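Glutathione S-transferase omega-like 2 (Saccharomyces cerevisiae, PDB 5LKB) acts as a one-cysteine, glutathione-dependent thiol transferase that also reduces dehydroascorbate and dimethylarsinic acid, and reacts with glutathionyl-(hydro)quinones. Local coordinates at residues K14-S19 with Y152-T157; S18-T23 with V170-S175. One frame throughout, in Å; residues are numbered along the deposited sequence.

Contact 1 of 2, residues K14-S19 with Y152-T157; sequences KRQVSS and YSARFT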
# COMPACT_ATOMS: atom_id res chain seq x y z
N LYS A 14 -8.71 9.07 -19.33
CA LYS A 14 -8.42 9.13 -20.77
C LYS A 14 -7.33 10.19 -20.95
O LYS A 14 -7.61 11.39 -20.90
CB LYS A 14 -9.70 9.49 -21.52
N ARG A 15 -6.09 9.74 -21.07
CA ARG A 15 -4.97 10.66 -21.23
C ARG A 15 -5.17 11.44 -22.54
O ARG A 15 -5.48 10.85 -23.58
CB ARG A 15 -3.66 9.89 -21.26
CG ARG A 15 -2.42 10.73 -21.43
CD ARG A 15 -1.14 9.95 -21.28
NE ARG A 15 -1.03 9.37 -19.94
CZ ARG A 15 -0.61 10.00 -18.88
NH1 ARG A 15 -0.22 11.27 -18.93
NH2 ARG A 15 -0.61 9.34 -17.70
N GLN A 16 -4.98 12.75 -22.45
CA GLN A 16 -5.07 13.61 -23.64
C GLN A 16 -3.92 13.35 -24.60
O GLN A 16 -2.81 13.00 -24.20
CB GLN A 16 -5.04 15.06 -23.21
CG GLN A 16 -3.66 15.62 -22.76
CD GLN A 16 -3.72 17.09 -22.30
OE1 GLN A 16 -4.78 17.58 -21.86
NE2 GLN A 16 -2.58 17.79 -22.38
N VAL A 17 -4.17 13.56 -25.89
CA VAL A 17 -3.11 13.50 -26.89
C VAL A 17 -2.32 14.79 -26.80
O VAL A 17 -2.88 15.90 -26.71
CB VAL A 17 -3.73 13.30 -28.28
CG1 VAL A 17 -2.69 13.42 -29.35
CG2 VAL A 17 -4.40 11.91 -28.40
N SER A 18 -0.99 14.66 -26.81
CA SER A 18 -0.14 15.84 -26.78
C SER A 18 -0.23 16.61 -28.10
O SER A 18 -0.23 16.02 -29.18
CB SER A 18 1.31 15.42 -26.61
OG SER A 18 1.45 14.70 -25.41
N SER A 19 -0.21 17.93 -27.97
CA SER A 19 -0.48 18.83 -29.08
C SER A 19 0.75 19.29 -29.82
O SER A 19 0.60 19.68 -30.98
CB SER A 19 -1.16 20.09 -28.57
OG SER A 19 -2.30 19.72 -27.84
N TYR A 152 -4.32 27.85 -26.67
CA TYR A 152 -4.19 26.51 -26.10
C TYR A 152 -5.27 26.27 -25.06
O TYR A 152 -5.56 27.15 -24.24
CB TYR A 152 -2.80 26.35 -25.46
CG TYR A 152 -2.49 24.94 -25.02
CD1 TYR A 152 -2.17 23.94 -25.94
CD2 TYR A 152 -2.56 24.58 -23.68
CE1 TYR A 152 -1.89 22.61 -25.52
CE2 TYR A 152 -2.31 23.26 -23.27
CZ TYR A 152 -1.95 22.31 -24.19
OH TYR A 152 -1.72 21.02 -23.81
N SER A 153 -5.87 25.09 -25.08
CA SER A 153 -6.93 24.79 -24.11
C SER A 153 -6.97 23.31 -23.76
O SER A 153 -8.03 22.68 -23.76
CB SER A 153 -8.28 25.27 -24.63
OG SER A 153 -8.62 24.51 -25.77
N ALA A 154 -5.82 22.73 -23.45
CA ALA A 154 -5.72 21.41 -22.84
C ALA A 154 -4.90 21.55 -21.56
O ALA A 154 -4.64 22.66 -21.09
CB ALA A 154 -5.12 20.42 -23.82
N ARG A 155 -4.51 20.41 -20.98
CA ARG A 155 -3.67 20.42 -19.79
C ARG A 155 -2.24 20.82 -20.12
O ARG A 155 -1.70 20.46 -21.16
CB ARG A 155 -3.69 19.04 -19.14
CG ARG A 155 -5.09 18.67 -18.59
CD ARG A 155 -5.21 17.21 -18.28
NE ARG A 155 -4.39 16.80 -17.15
CZ ARG A 155 -4.83 16.60 -15.90
NH1 ARG A 155 -6.11 16.81 -15.59
NH2 ARG A 155 -3.99 16.20 -14.94
N PHE A 156 -1.62 21.51 -19.15
CA PHE A 156 -0.31 22.11 -19.29
C PHE A 156 0.75 21.11 -18.79
O PHE A 156 1.27 21.22 -17.67
CB PHE A 156 -0.24 23.41 -18.50
CG PHE A 156 -1.36 24.33 -18.75
CD1 PHE A 156 -1.49 24.93 -19.98
CD2 PHE A 156 -2.28 24.63 -17.77
CE1 PHE A 156 -2.55 25.79 -20.22
CE2 PHE A 156 -3.33 25.50 -18.01
CZ PHE A 156 -3.44 26.09 -19.25
N THR A 157 1.04 20.11 -19.61
CA THR A 157 1.79 18.95 -19.16
C THR A 157 3.29 19.18 -19.25
O THR A 157 3.78 20.05 -19.98
CB THR A 157 1.44 17.72 -20.00
OG1 THR A 157 1.57 18.04 -21.40
CG2 THR A 157 0.02 17.26 -19.74
O HOH W 1 -0.13 16.83 -23.26
O HOH W 2 -0.54 18.86 -25.18

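Contact 2 of 2, residues S18-T23 with V170-S175; sequences SSFRET and VNNESS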
# COMPACT_ATOMS: atom_id res chain seq x y z
N SER A 18 -0.99 14.66 -26.81
CA SER A 18 -0.14 15.84 -26.78
C SER A 18 -0.23 16.61 -28.10
O SER A 18 -0.23 16.02 -29.18
CB SER A 18 1.31 15.42 -26.61
OG SER A 18 1.45 14.70 -25.41
N SER A 19 -0.21 17.93 -27.97
CA SER A 19 -0.48 18.83 -29.08
C SER A 19 0.75 19.29 -29.82
O SER A 19 0.60 19.68 -30.98
CB SER A 19 -1.16 20.09 -28.57
OG SER A 19 -2.30 19.72 -27.84
N PHE A 20 1.94 19.26 -29.25
CA PHE A 20 3.13 19.82 -29.89
C PHE A 20 4.01 18.66 -30.32
O PHE A 20 4.58 17.94 -29.49
CB PHE A 20 3.88 20.80 -28.99
CG PHE A 20 3.07 21.98 -28.58
CD1 PHE A 20 2.28 21.92 -27.45
CD2 PHE A 20 3.06 23.14 -29.35
CE1 PHE A 20 1.52 23.01 -27.06
CE2 PHE A 20 2.28 24.22 -28.99
CZ PHE A 20 1.50 24.15 -27.83
N ARG A 21 4.17 18.48 -31.62
CA ARG A 21 4.71 17.25 -32.15
C ARG A 21 5.77 17.48 -33.22
O ARG A 21 6.09 16.55 -33.98
CB ARG A 21 3.55 16.43 -32.72
CG ARG A 21 2.40 16.25 -31.70
CD ARG A 21 2.76 15.43 -30.41
NE ARG A 21 3.02 14.03 -30.77
CZ ARG A 21 2.12 13.04 -30.73
NH1 ARG A 21 0.87 13.27 -30.35
NH2 ARG A 21 2.44 11.83 -31.13
N GLU A 22 6.40 18.63 -33.17
CA GLU A 22 7.43 18.96 -34.16
C GLU A 22 8.79 18.37 -33.81
O GLU A 22 8.98 17.74 -32.75
CB GLU A 22 7.49 20.47 -34.42
CG GLU A 22 6.45 20.87 -35.54
CD GLU A 22 7.01 20.76 -36.94
OE1 GLU A 22 8.13 20.25 -37.08
OE2 GLU A 22 6.26 21.17 -37.88
N THR A 23 9.75 18.52 -34.71
CA THR A 23 11.08 17.95 -34.55
C THR A 23 12.12 19.03 -34.79
O THR A 23 11.78 20.17 -35.09
CB THR A 23 11.29 16.73 -35.44
OG1 THR A 23 12.46 16.04 -34.99
CG2 THR A 23 11.41 17.12 -36.94
N VAL A 170 8.45 23.18 -29.07
CA VAL A 170 8.78 22.30 -30.19
C VAL A 170 7.98 21.03 -30.09
O VAL A 170 7.30 20.60 -31.02
CB VAL A 170 10.30 22.02 -30.25
CG1 VAL A 170 10.64 20.98 -31.36
CG2 VAL A 170 11.11 23.34 -30.42
N ASN A 171 8.03 20.40 -28.91
CA ASN A 171 7.47 19.07 -28.75
C ASN A 171 7.19 18.90 -27.26
O ASN A 171 8.06 19.23 -26.44
CB ASN A 171 8.40 18.01 -29.26
CG ASN A 171 7.75 16.69 -29.47
OD1 ASN A 171 7.34 16.05 -28.48
ND2 ASN A 171 7.68 16.20 -30.70
N ASN A 172 5.98 18.42 -26.92
CA ASN A 172 5.62 18.07 -25.54
C ASN A 172 5.17 16.62 -25.43
O ASN A 172 4.47 16.26 -24.47
CB ASN A 172 4.66 19.07 -24.93
CG ASN A 172 3.26 18.91 -25.44
OD1 ASN A 172 3.06 18.34 -26.56
ND2 ASN A 172 2.26 19.41 -24.66
N GLU A 173 5.65 15.76 -26.30
CA GLU A 173 5.39 14.32 -26.26
C GLU A 173 6.68 13.62 -25.87
O GLU A 173 7.62 13.54 -26.64
CB GLU A 173 4.81 13.86 -27.60
CG GLU A 173 4.70 12.39 -27.79
CD GLU A 173 3.99 11.73 -26.59
OE1 GLU A 173 2.89 12.19 -26.20
OE2 GLU A 173 4.54 10.74 -26.04
N SER A 174 6.70 12.99 -24.68
CA SER A 174 7.97 12.45 -24.20
C SER A 174 8.52 11.37 -25.15
O SER A 174 9.73 11.19 -25.24
CB SER A 174 7.82 11.89 -22.76
OG SER A 174 7.00 10.71 -22.72
N SER A 175 7.64 10.60 -25.82
CA SER A 175 8.12 9.50 -26.64
C SER A 175 8.85 10.06 -27.86
O SER A 175 9.70 9.34 -28.41
CB SER A 175 6.95 8.62 -27.10
OG SER A 175 6.03 9.31 -27.95
O HOH W 3 0.28 11.99 -27.26
O HOH W 2 -0.54 18.86 -25.18

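Contact 1 of 2, residues K14-S19 with Y152-T157
Two of the segments that build the glutathione site of this Xi-class transferase meet here: 14-19, which carries the glutathione-binding R15, and the loop 152-157, which carries R155. One primary amide does most of the joining. Q16 starts from the crowded rotamer, CG between N and the carbonyl carbon (chi1 75°), then runs extended so that its amide meets the backbone of R155 edge-on. There it works in both directions: OE1 accepts from R155 N at 3.0 Å, in the carbonyl plane and on a lone pair, while NE2 donates to R155 O at 3.1 Å, nearly in its own amide plane but above that of the acceptor. The same R155 O also takes the hydroxyl of Y152, with OH at 2.7 Å, so two donors grip it. Q16 NE2 gives a second bond to a water that in turn donates to T157 OG1. A second water accepts from S19 N and donates to Y152 OH, and S19 OG approaches the edge of the tyrosine ring at CE1, 3.7 Å away. An alanine in place of Q16 would probably leave the backbone of R155 less firmly held, since both hydrogen bonds from the side-chain amide would go. Behind the loop, which leads from helix 141-148 into strand 160-163, the ring of Y145 meets that of Y152 and its hydroxyl is hydrogen-bonded to T157 O, while F156 packs on I141 and S142 of that helix.

Contact 2 of 2, residues S18-T23 with V170-S175
With CG anti to the backbone N (chi1 -164°), N171 sends its amide alongside the segment 18-23, whereas N172 holds CG in the crowded position between N and the carbonyl carbon (chi1 76°), which brings OD1 to the backbone N-H of F20. F20 N donates to N172 OD1 at 3.1 Å from above the carbonyl plane, and F20 O accepts from N172 N at 3.0 Å, so F20 is held at its N-H by the side chain of N172 and at its C=O by the backbone. The F20 ring turns its edge to that amide, the planes almost perpendicular at 83°; N172 ND2 is hydrogen-bonded to Y145 OH and to a water that also takes S19 N. Farther along, E22 N bonds V170 O, and N171 ND2 reaches E22 O at 2.9 Å, an almost straight bond on a lone pair. These pairings add a single bridge, R21 with N171, to the edge strand 168-171 of the thioredoxin-like sheet, at a classic bulge where V170 and N171 both face L161. The other end of the N171 amide closes an Asx turn, OD1 accepting from E173 N. Glutathione-binding E173 is the N-cap of helix 174-182: its OE2 takes both S175 N and S175 OG, while OE1 receives S18 OG at 3.0 Å. R21 lays one guanidinium face over E173 CG, directs NH1 at S18 O (3.2 Å) in plane, and forms a salt bridge through NE with E176.

How the contacts relate
Contacts 1 and 2 start from one continuous N-terminal segment, sharing S18 and S19, and their centres lie about 11 Å apart on the same side of the chain's centre. Along the chain, 14-23 comes before strand 38-42; the partner segments follow much later, 152-157 leading into strand 160-163, while segment 170-175 leaves the antiparallel neighbour 168-171 for helix 174-182. The two contacts meet directly, Y152 CE1 lying 3.8 Å from F20 CE1, and one water is hydrogen-bonded in both, to S19 N, Y152 OH and N172 ND2. The N-terminal segment is thus laid across successive parts of the thioredoxin-like domain, bringing R15 into the same neighbourhood as the glutathione-binding residues R155, E173 and S174.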